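Local atomic coordinates of pre-crRNA processing endonuclease (Streptococcus mutans, PDB entry 4R0J), a protein that probably acts as a Cas5-type endonuclease that processes precursor CRISPR RNA in a type I-C antiviral defence system. Residues Phe57-Thr62 and Phe103-Asn108; Ala13-Asp18 and Tyr99-His104. One frame throughout, in Å; residues are numbered along the deposited sequence.

Interaction 1: residues Phe57-Thr62 and Phe103-Asn108; sequences FTNVIT and FHFIWN
Phe57 and Phe105 meet on the helix-covered face of an antiparallel strand pair, their ring centroids 4.7 Å apart. The planes are inclined at 37°, and the touching parts are Phe57 CD1 and Phe105 CB, 3.7 Å apart. The CG of Phe105 lies between its backbone N and carbonyl carbon (chi1 61°), which brings CD1 of its ring to the CB and CG of Phe57. On this tightly packed face His123 meets the Phe57 ring edge-to-face, and Ile61 and Phe103 both touch Ile48. Asn59 ND2 is held by Asp49 OD1 and Tyr52 O, whereas its buried OD1 has no polar partner in the model and abuts Phe105 CB at 3.6 Å.

On the other face Thr58, Val60 and Ile106 are partly exposed, while His104 is buried. Val60 CG2 comes no nearer than 4.1 Å to Ile106 CG1. Here Val60 CB sits over one face of the His104 imidazole, 3.8 Å from its centroid, a CH-pi contact, while Thr62 CG2 reaches the ring edge at CE1 (3.5 Å). A water bridges His104 ND1 (2.9 Å) and Thr62 OG1 (2.8 Å). Between the faces, the backbone N-H and C=O of Thr58 bond those of Ile106, and those of Val60 bond those of His104. These two hydrogen-bonded pairs alternate with non-hydrogen-bonded ones, the register of neighbouring antiparallel strands in a helix-backed sheet, consistent with the ferredoxin-like core of Cas5 proteins.

Interaction 2: residues Ala13-Asp18 and Tyr99-His104; sequences ARIRGD and YLVKFH
Ala13 and Val101 exchange two backbone hydrogen bonds, as do Ile15 and Tyr99, and these four bonds set the register of the strands. Ile15 N to Tyr99 O is 2.8 Å and nearly straight, with 173° at the hydrogen. Between them, Arg14 and Leu100 form a non-hydrogen-bonded pair, where the backbones also approach through two CA-H...O contacts: Leu100 CA to Ala13 O and Arg14 CA to Tyr99 O, each 3.4 Å.

The side chains of Arg14 and Leu100 run side by side in the same direction, and Leu100 CD2 lies against the arginine methylenes, nearest CG at 3.8 Å. With CG anti to the backbone N (chi1 172°), Arg14 presents its aliphatic part to the leucine before the chain bends at chi3 and carries the guanidinium away to a salt bridge with Asp151. On the opposite face the side chains of Ile15 and Val101 cross, Ile15 CG1 coming to 4.2 Å from Val101 CG2, and Ala13 CB touches the edge of the Phe103 ring at CE1, also 4.2 Å away.

Further out, two helices pack against this second face: Ile15 rests on Ile47, and Val101 on Leu44 and Ile48, all of helix 41-51, while Ala13 and Phe103 meet Ile131 of helix 120-132. Within the sheet, strand 97-107 lies between strands 11-17 and 57-66, and strand 11-17 is bordered on its other side by strand 147-152.

Both contacts use strand 97-107, whose two edges serve different neighbours: interaction 1 joins it to strand 57-66 and interaction 2 to strand 11-17. Their centres are 15 Å apart, and Phe103 and His104 belong to both ranges, although His104 makes contacts only in interaction 1. They are linked directly by a probable hydrogen bond from Thr62 N to Lys102 O (3.0 Å) and by packing of Ile61 CG2 on Val101 CG1 (4.1 Å). Ile61, Val101 and Phe103 share Ile48 of helix 41-51, so the same helix packs against both contacts. A bound sulfate, probably from the crystallisation liquor, lies about 5 Å from the Val60 side chain in interaction 1.

Interaction 1: residues Phe57-Thr62 and Phe103-Asn108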
loop_
_atom_site.group_PDB
_atom_site.type_symbol
_atom_site.label_atom_id
_atom_site.label_comp_id
_atom_site.label_asym_id
_atom_site.label_seq_id
_atom_site.Cartn_x
_atom_site.Cartn_y
_atom_site.Cartn_z
ATOM N N PHE A 57 -15.838 6.539 -0.259
ATOM C CA PHE A 57 -15.108 5.829 0.791
ATOM C C PHE A 57 -13.609 6.059 0.717
ATOM O O PHE A 57 -13.091 6.584 -0.272
ATOM C CB PHE A 57 -15.460 4.327 0.795
ATOM C CG PHE A 57 -15.051 3.586 -0.452
ATOM C CD1 PHE A 57 -13.753 3.099 -0.590
ATOM C CD2 PHE A 57 -15.964 3.332 -1.464
ATOM C CE1 PHE A 57 -13.370 2.405 -1.727
ATOM C CE2 PHE A 57 -15.586 2.632 -2.607
ATOM C CZ PHE A 57 -14.285 2.168 -2.738
ATOM N N THR A 58 -12.925 5.691 1.793
ATOM C CA THR A 58 -11.492 5.823 1.900
ATOM C C THR A 58 -10.904 4.454 2.219
ATOM O O THR A 58 -11.270 3.830 3.219
ATOM C CB THR A 58 -11.112 6.803 3.025
ATOM O OG1 THR A 58 -11.655 8.102 2.733
ATOM C CG2 THR A 58 -9.583 6.892 3.167
ATOM N N ASN A 59 -9.993 3.993 1.368
ATOM C CA ASN A 59 -9.279 2.755 1.634
ATOM C C ASN A 59 -8.226 3.006 2.696
ATOM O O ASN A 59 -7.517 4.014 2.647
ATOM C CB ASN A 59 -8.616 2.230 0.367
ATOM C CG ASN A 59 -9.609 1.630 -0.588
ATOM O OD1 ASN A 59 -10.551 0.959 -0.174
ATOM N ND2 ASN A 59 -9.420 1.887 -1.871
ATOM N N VAL A 60 -8.148 2.097 3.657
ATOM C CA VAL A 60 -7.237 2.227 4.788
ATOM C C VAL A 60 -6.381 0.979 4.826
ATOM O O VAL A 60 -6.867 -0.107 5.093
ATOM C CB VAL A 60 -8.000 2.385 6.119
ATOM C CG1 VAL A 60 -7.021 2.548 7.285
ATOM C CG2 VAL A 60 -8.955 3.578 6.049
ATOM N N ILE A 61 -5.104 1.145 4.510
ATOM C CA ILE A 61 -4.164 0.029 4.502
ATOM C C ILE A 61 -3.614 -0.091 5.911
ATOM O O ILE A 61 -3.065 0.869 6.451
ATOM C CB ILE A 61 -3.019 0.295 3.504
ATOM C CG1 ILE A 61 -3.520 0.197 2.053
ATOM C CG2 ILE A 61 -1.885 -0.696 3.713
ATOM C CD1 ILE A 61 -4.448 1.308 1.618
ATOM N N THR A 62 -3.789 -1.255 6.525
ATOM C CA THR A 62 -3.331 -1.431 7.905
ATOM C C THR A 62 -2.041 -2.244 8.075
ATOM O O THR A 62 -1.312 -2.025 9.045
ATOM C CB THR A 62 -4.437 -2.005 8.820
ATOM O OG1 THR A 62 -4.809 -3.314 8.372
ATOM C CG2 THR A 62 -5.663 -1.091 8.807
ATOM N N PHE A 103 -6.353 -4.602 4.337
ATOM C CA PHE A 103 -6.938 -3.275 4.270
ATOM C C PHE A 103 -8.446 -3.346 4.447
ATOM O O PHE A 103 -9.049 -4.423 4.410
ATOM C CB PHE A 103 -6.578 -2.573 2.948
ATOM C CG PHE A 103 -7.213 -3.188 1.734
ATOM C CD1 PHE A 103 -6.678 -4.325 1.149
ATOM C CD2 PHE A 103 -8.354 -2.619 1.177
ATOM C CE1 PHE A 103 -7.271 -4.886 0.023
ATOM C CE2 PHE A 103 -8.950 -3.178 0.052
ATOM C CZ PHE A 103 -8.405 -4.305 -0.525
ATOM N N HIS A 104 -9.047 -2.183 4.646
ATOM C CA HIS A 104 -10.490 -2.089 4.770
ATOM C C HIS A 104 -10.845 -0.712 4.268
ATOM O O HIS A 104 -9.956 0.079 3.961
ATOM C CB HIS A 104 -10.929 -2.252 6.227
ATOM C CG HIS A 104 -10.426 -1.175 7.143
ATOM N ND1 HIS A 104 -9.228 -1.271 7.823
ATOM C CD2 HIS A 104 -10.971 0.013 7.504
ATOM C CE1 HIS A 104 -9.054 -0.183 8.557
ATOM N NE2 HIS A 104 -10.099 0.610 8.384
ATOM N N PHE A 105 -12.139 -0.427 4.167
ATOM C CA PHE A 105 -12.541 0.940 3.859
ATOM C C PHE A 105 -13.526 1.493 4.879
ATOM O O PHE A 105 -14.167 0.743 5.625
ATOM C CB PHE A 105 -13.047 1.116 2.411
ATOM C CG PHE A 105 -14.269 0.304 2.055
ATOM C CD1 PHE A 105 -15.555 0.766 2.349
ATOM C CD2 PHE A 105 -14.143 -0.884 1.346
ATOM C CE1 PHE A 105 -16.686 0.032 1.988
ATOM C CE2 PHE A 105 -15.262 -1.616 0.975
ATOM C CZ PHE A 105 -16.542 -1.154 1.291
ATOM N N ILE A 106 -13.574 2.820 4.937
ATOM C CA ILE A 106 -14.476 3.541 5.813
ATOM C C ILE A 106 -15.117 4.618 4.942
ATOM O O ILE A 106 -14.627 4.901 3.850
ATOM C CB ILE A 106 -13.709 4.217 6.961
ATOM C CG1 ILE A 106 -12.681 5.205 6.406
ATOM C CG2 ILE A 106 -13.007 3.157 7.860
ATOM C CD1 ILE A 106 -12.004 6.057 7.477
ATOM N N TRP A 107 -16.182 5.236 5.429
ATOM C CA TRP A 107 -16.801 6.324 4.675
ATOM C C TRP A 107 -15.909 7.562 4.749
ATOM O O TRP A 107 -15.295 7.840 5.778
ATOM C CB TRP A 107 -18.209 6.646 5.193
ATOM C CG TRP A 107 -19.178 5.494 5.143
ATOM C CD1 TRP A 107 -20.056 5.127 6.117
ATOM C CD2 TRP A 107 -19.356 4.556 4.071
ATOM N NE1 TRP A 107 -20.779 4.026 5.721
ATOM C CE2 TRP A 107 -20.358 3.646 4.472
ATOM C CE3 TRP A 107 -18.756 4.389 2.814
ATOM C CZ2 TRP A 107 -20.788 2.596 3.661
ATOM C CZ3 TRP A 107 -19.183 3.345 2.008
ATOM C CH2 TRP A 107 -20.187 2.462 2.436
ATOM N N ASN A 108 -15.838 8.301 3.650
ATOM C CA ASN A 108 -14.991 9.478 3.565
ATOM C C ASN A 108 -15.659 10.671 4.250
ATOM O O ASN A 108 -16.597 11.251 3.717
ATOM C CB ASN A 108 -14.712 9.772 2.087
ATOM C CG ASN A 108 -13.771 10.940 1.875
ATOM O OD1 ASN A 108 -13.426 11.669 2.808
ATOM N ND2 ASN A 108 -13.360 11.134 0.623
HETATM O O HOH W 1 -7.517 -3.537 7.536
#

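Interaction 2: residues Ala13-Asp18 and Tyr99-His104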
loop_
_atom_site.group_PDB
_atom_site.type_symbol
_atom_site.label_atom_id
_atom_site.label_comp_id
_atom_site.label_asym_id
_atom_site.label_seq_id
_atom_site.Cartn_x
_atom_site.Cartn_y
_atom_site.Cartn_z
ATOM N N ALA A 13 -5.255 -8.919 -0.187
ATOM C CA ALA A 13 -4.805 -8.979 -1.569
ATOM C C ALA A 13 -3.349 -9.395 -1.637
ATOM O O ALA A 13 -2.534 -8.988 -0.809
ATOM C CB ALA A 13 -4.983 -7.633 -2.238
ATOM N N ARG A 14 -3.034 -10.214 -2.629
ATOM C CA ARG A 14 -1.647 -10.527 -2.948
ATOM C C ARG A 14 -1.225 -9.748 -4.200
ATOM O O ARG A 14 -1.912 -9.773 -5.221
ATOM C CB ARG A 14 -1.469 -12.033 -3.137
ATOM C CG ARG A 14 -0.097 -12.417 -3.648
ATOM C CD ARG A 14 0.107 -13.911 -3.636
ATOM N NE ARG A 14 -0.968 -14.612 -4.321
ATOM C CZ ARG A 14 -1.321 -15.867 -4.062
ATOM N NH1 ARG A 14 -0.680 -16.562 -3.125
ATOM N NH2 ARG A 14 -2.317 -16.431 -4.735
ATOM N N ILE A 15 -0.098 -9.045 -4.103
ATOM C CA ILE A 15 0.431 -8.235 -5.202
ATOM C C ILE A 15 1.785 -8.783 -5.596
ATOM O O ILE A 15 2.659 -8.934 -4.739
ATOM C CB ILE A 15 0.682 -6.770 -4.742
ATOM C CG1 ILE A 15 -0.470 -6.241 -3.875
ATOM C CG2 ILE A 15 1.009 -5.883 -5.934
ATOM C CD1 ILE A 15 -1.792 -6.223 -4.557
ATOM N N ARG A 16 1.964 -9.086 -6.881
ATOM C CA ARG A 16 3.243 -9.590 -7.376
ATOM C C ARG A 16 3.757 -8.726 -8.520
ATOM O O ARG A 16 2.972 -8.173 -9.297
ATOM C CB ARG A 16 3.099 -11.032 -7.863
ATOM C CG ARG A 16 2.889 -12.057 -6.755
ATOM C CD ARG A 16 2.430 -13.372 -7.379
ATOM N NE ARG A 16 2.316 -14.435 -6.387
ATOM C CZ ARG A 16 1.703 -15.593 -6.606
ATOM N NH1 ARG A 16 1.143 -15.834 -7.786
ATOM N NH2 ARG A 16 1.641 -16.505 -5.646
ATOM N N GLY A 17 5.073 -8.626 -8.641
ATOM C CA GLY A 17 5.654 -7.869 -9.737
ATOM C C GLY A 17 7.077 -8.274 -10.005
ATOM O O GLY A 17 7.813 -8.626 -9.081
ATOM N N ASP A 18 7.486 -8.229 -11.268
ATOM C CA ASP A 18 8.861 -8.557 -11.600
ATOM C C ASP A 18 9.802 -7.434 -11.173
ATOM O O ASP A 18 10.991 -7.658 -10.949
ATOM C CB ASP A 18 9.005 -8.843 -13.096
ATOM C CG ASP A 18 8.378 -10.165 -13.494
ATOM O OD1 ASP A 18 8.092 -10.973 -12.585
ATOM O OD2 ASP A 18 8.177 -10.398 -14.706
ATOM N N TYR A 99 3.808 -8.962 -2.164
ATOM C CA TYR A 99 3.296 -8.361 -0.941
ATOM C C TYR A 99 1.904 -8.892 -0.676
ATOM O O TYR A 99 1.128 -9.111 -1.603
ATOM C CB TYR A 99 3.261 -6.826 -1.065
ATOM C CG TYR A 99 4.591 -6.267 -1.475
ATOM C CD1 TYR A 99 5.677 -6.322 -0.605
ATOM C CD2 TYR A 99 4.775 -5.698 -2.725
ATOM C CE1 TYR A 99 6.914 -5.839 -0.971
ATOM C CE2 TYR A 99 6.013 -5.210 -3.106
ATOM C CZ TYR A 99 7.073 -5.266 -2.215
ATOM O OH TYR A 99 8.299 -4.788 -2.582
ATOM N N LEU A 100 1.617 -9.142 0.593
ATOM C CA LEU A 100 0.263 -9.455 1.031
ATOM C C LEU A 100 -0.235 -8.233 1.788
ATOM O O LEU A 100 0.423 -7.756 2.716
ATOM C CB LEU A 100 0.266 -10.686 1.935
ATOM C CG LEU A 100 1.107 -11.883 1.477
ATOM C CD1 LEU A 100 1.023 -13.029 2.502
ATOM C CD2 LEU A 100 0.671 -12.353 0.087
ATOM N N VAL A 101 -1.389 -7.711 1.382
ATOM C CA VAL A 101 -1.890 -6.468 1.955
ATOM C C VAL A 101 -3.212 -6.686 2.673
ATOM O O VAL A 101 -4.113 -7.344 2.154
ATOM C CB VAL A 101 -2.072 -5.382 0.887
ATOM C CG1 VAL A 101 -2.532 -4.097 1.548
ATOM C CG2 VAL A 101 -0.752 -5.147 0.159
ATOM N N LYS A 102 -3.303 -6.149 3.884
ATOM C CA LYS A 102 -4.542 -6.179 4.656
ATOM C C LYS A 102 -5.093 -4.760 4.723
ATOM O O LYS A 102 -4.385 -3.817 5.103
ATOM C CB LYS A 102 -4.270 -6.719 6.058
ATOM C CG LYS A 102 -5.461 -6.692 6.999
ATOM C CD LYS A 102 -5.087 -7.212 8.394
ATOM C CE LYS A 102 -6.237 -7.032 9.374
ATOM N NZ LYS A 102 -5.855 -7.471 10.759
ATOM N N PHE A 103 -6.353 -4.602 4.337
ATOM C CA PHE A 103 -6.938 -3.275 4.270
ATOM C C PHE A 103 -8.446 -3.346 4.447
ATOM O O PHE A 103 -9.049 -4.423 4.410
ATOM C CB PHE A 103 -6.578 -2.573 2.948
ATOM C CG PHE A 103 -7.213 -3.188 1.734
ATOM C CD1 PHE A 103 -6.678 -4.325 1.149
ATOM C CD2 PHE A 103 -8.354 -2.619 1.177
ATOM C CE1 PHE A 103 -7.271 -4.886 0.023
ATOM C CE2 PHE A 103 -8.950 -3.178 0.052
ATOM C CZ PHE A 103 -8.405 -4.305 -0.525
ATOM N N HIS A 104 -9.047 -2.183 4.646
ATOM C CA HIS A 104 -10.490 -2.089 4.770
ATOM C C HIS A 104 -10.845 -0.712 4.268
ATOM O O HIS A 104 -9.956 0.079 3.961
ATOM C CB HIS A 104 -10.929 -2.252 6.227
ATOM C CG HIS A 104 -10.426 -1.175 7.143
ATOM N ND1 HIS A 104 -9.228 -1.271 7.823
ATOM C CD2 HIS A 104 -10.971 0.013 7.504
ATOM C CE1 HIS A 104 -9.054 -0.183 8.557
ATOM N NE2 HIS A 104 -10.099 0.610 8.384
#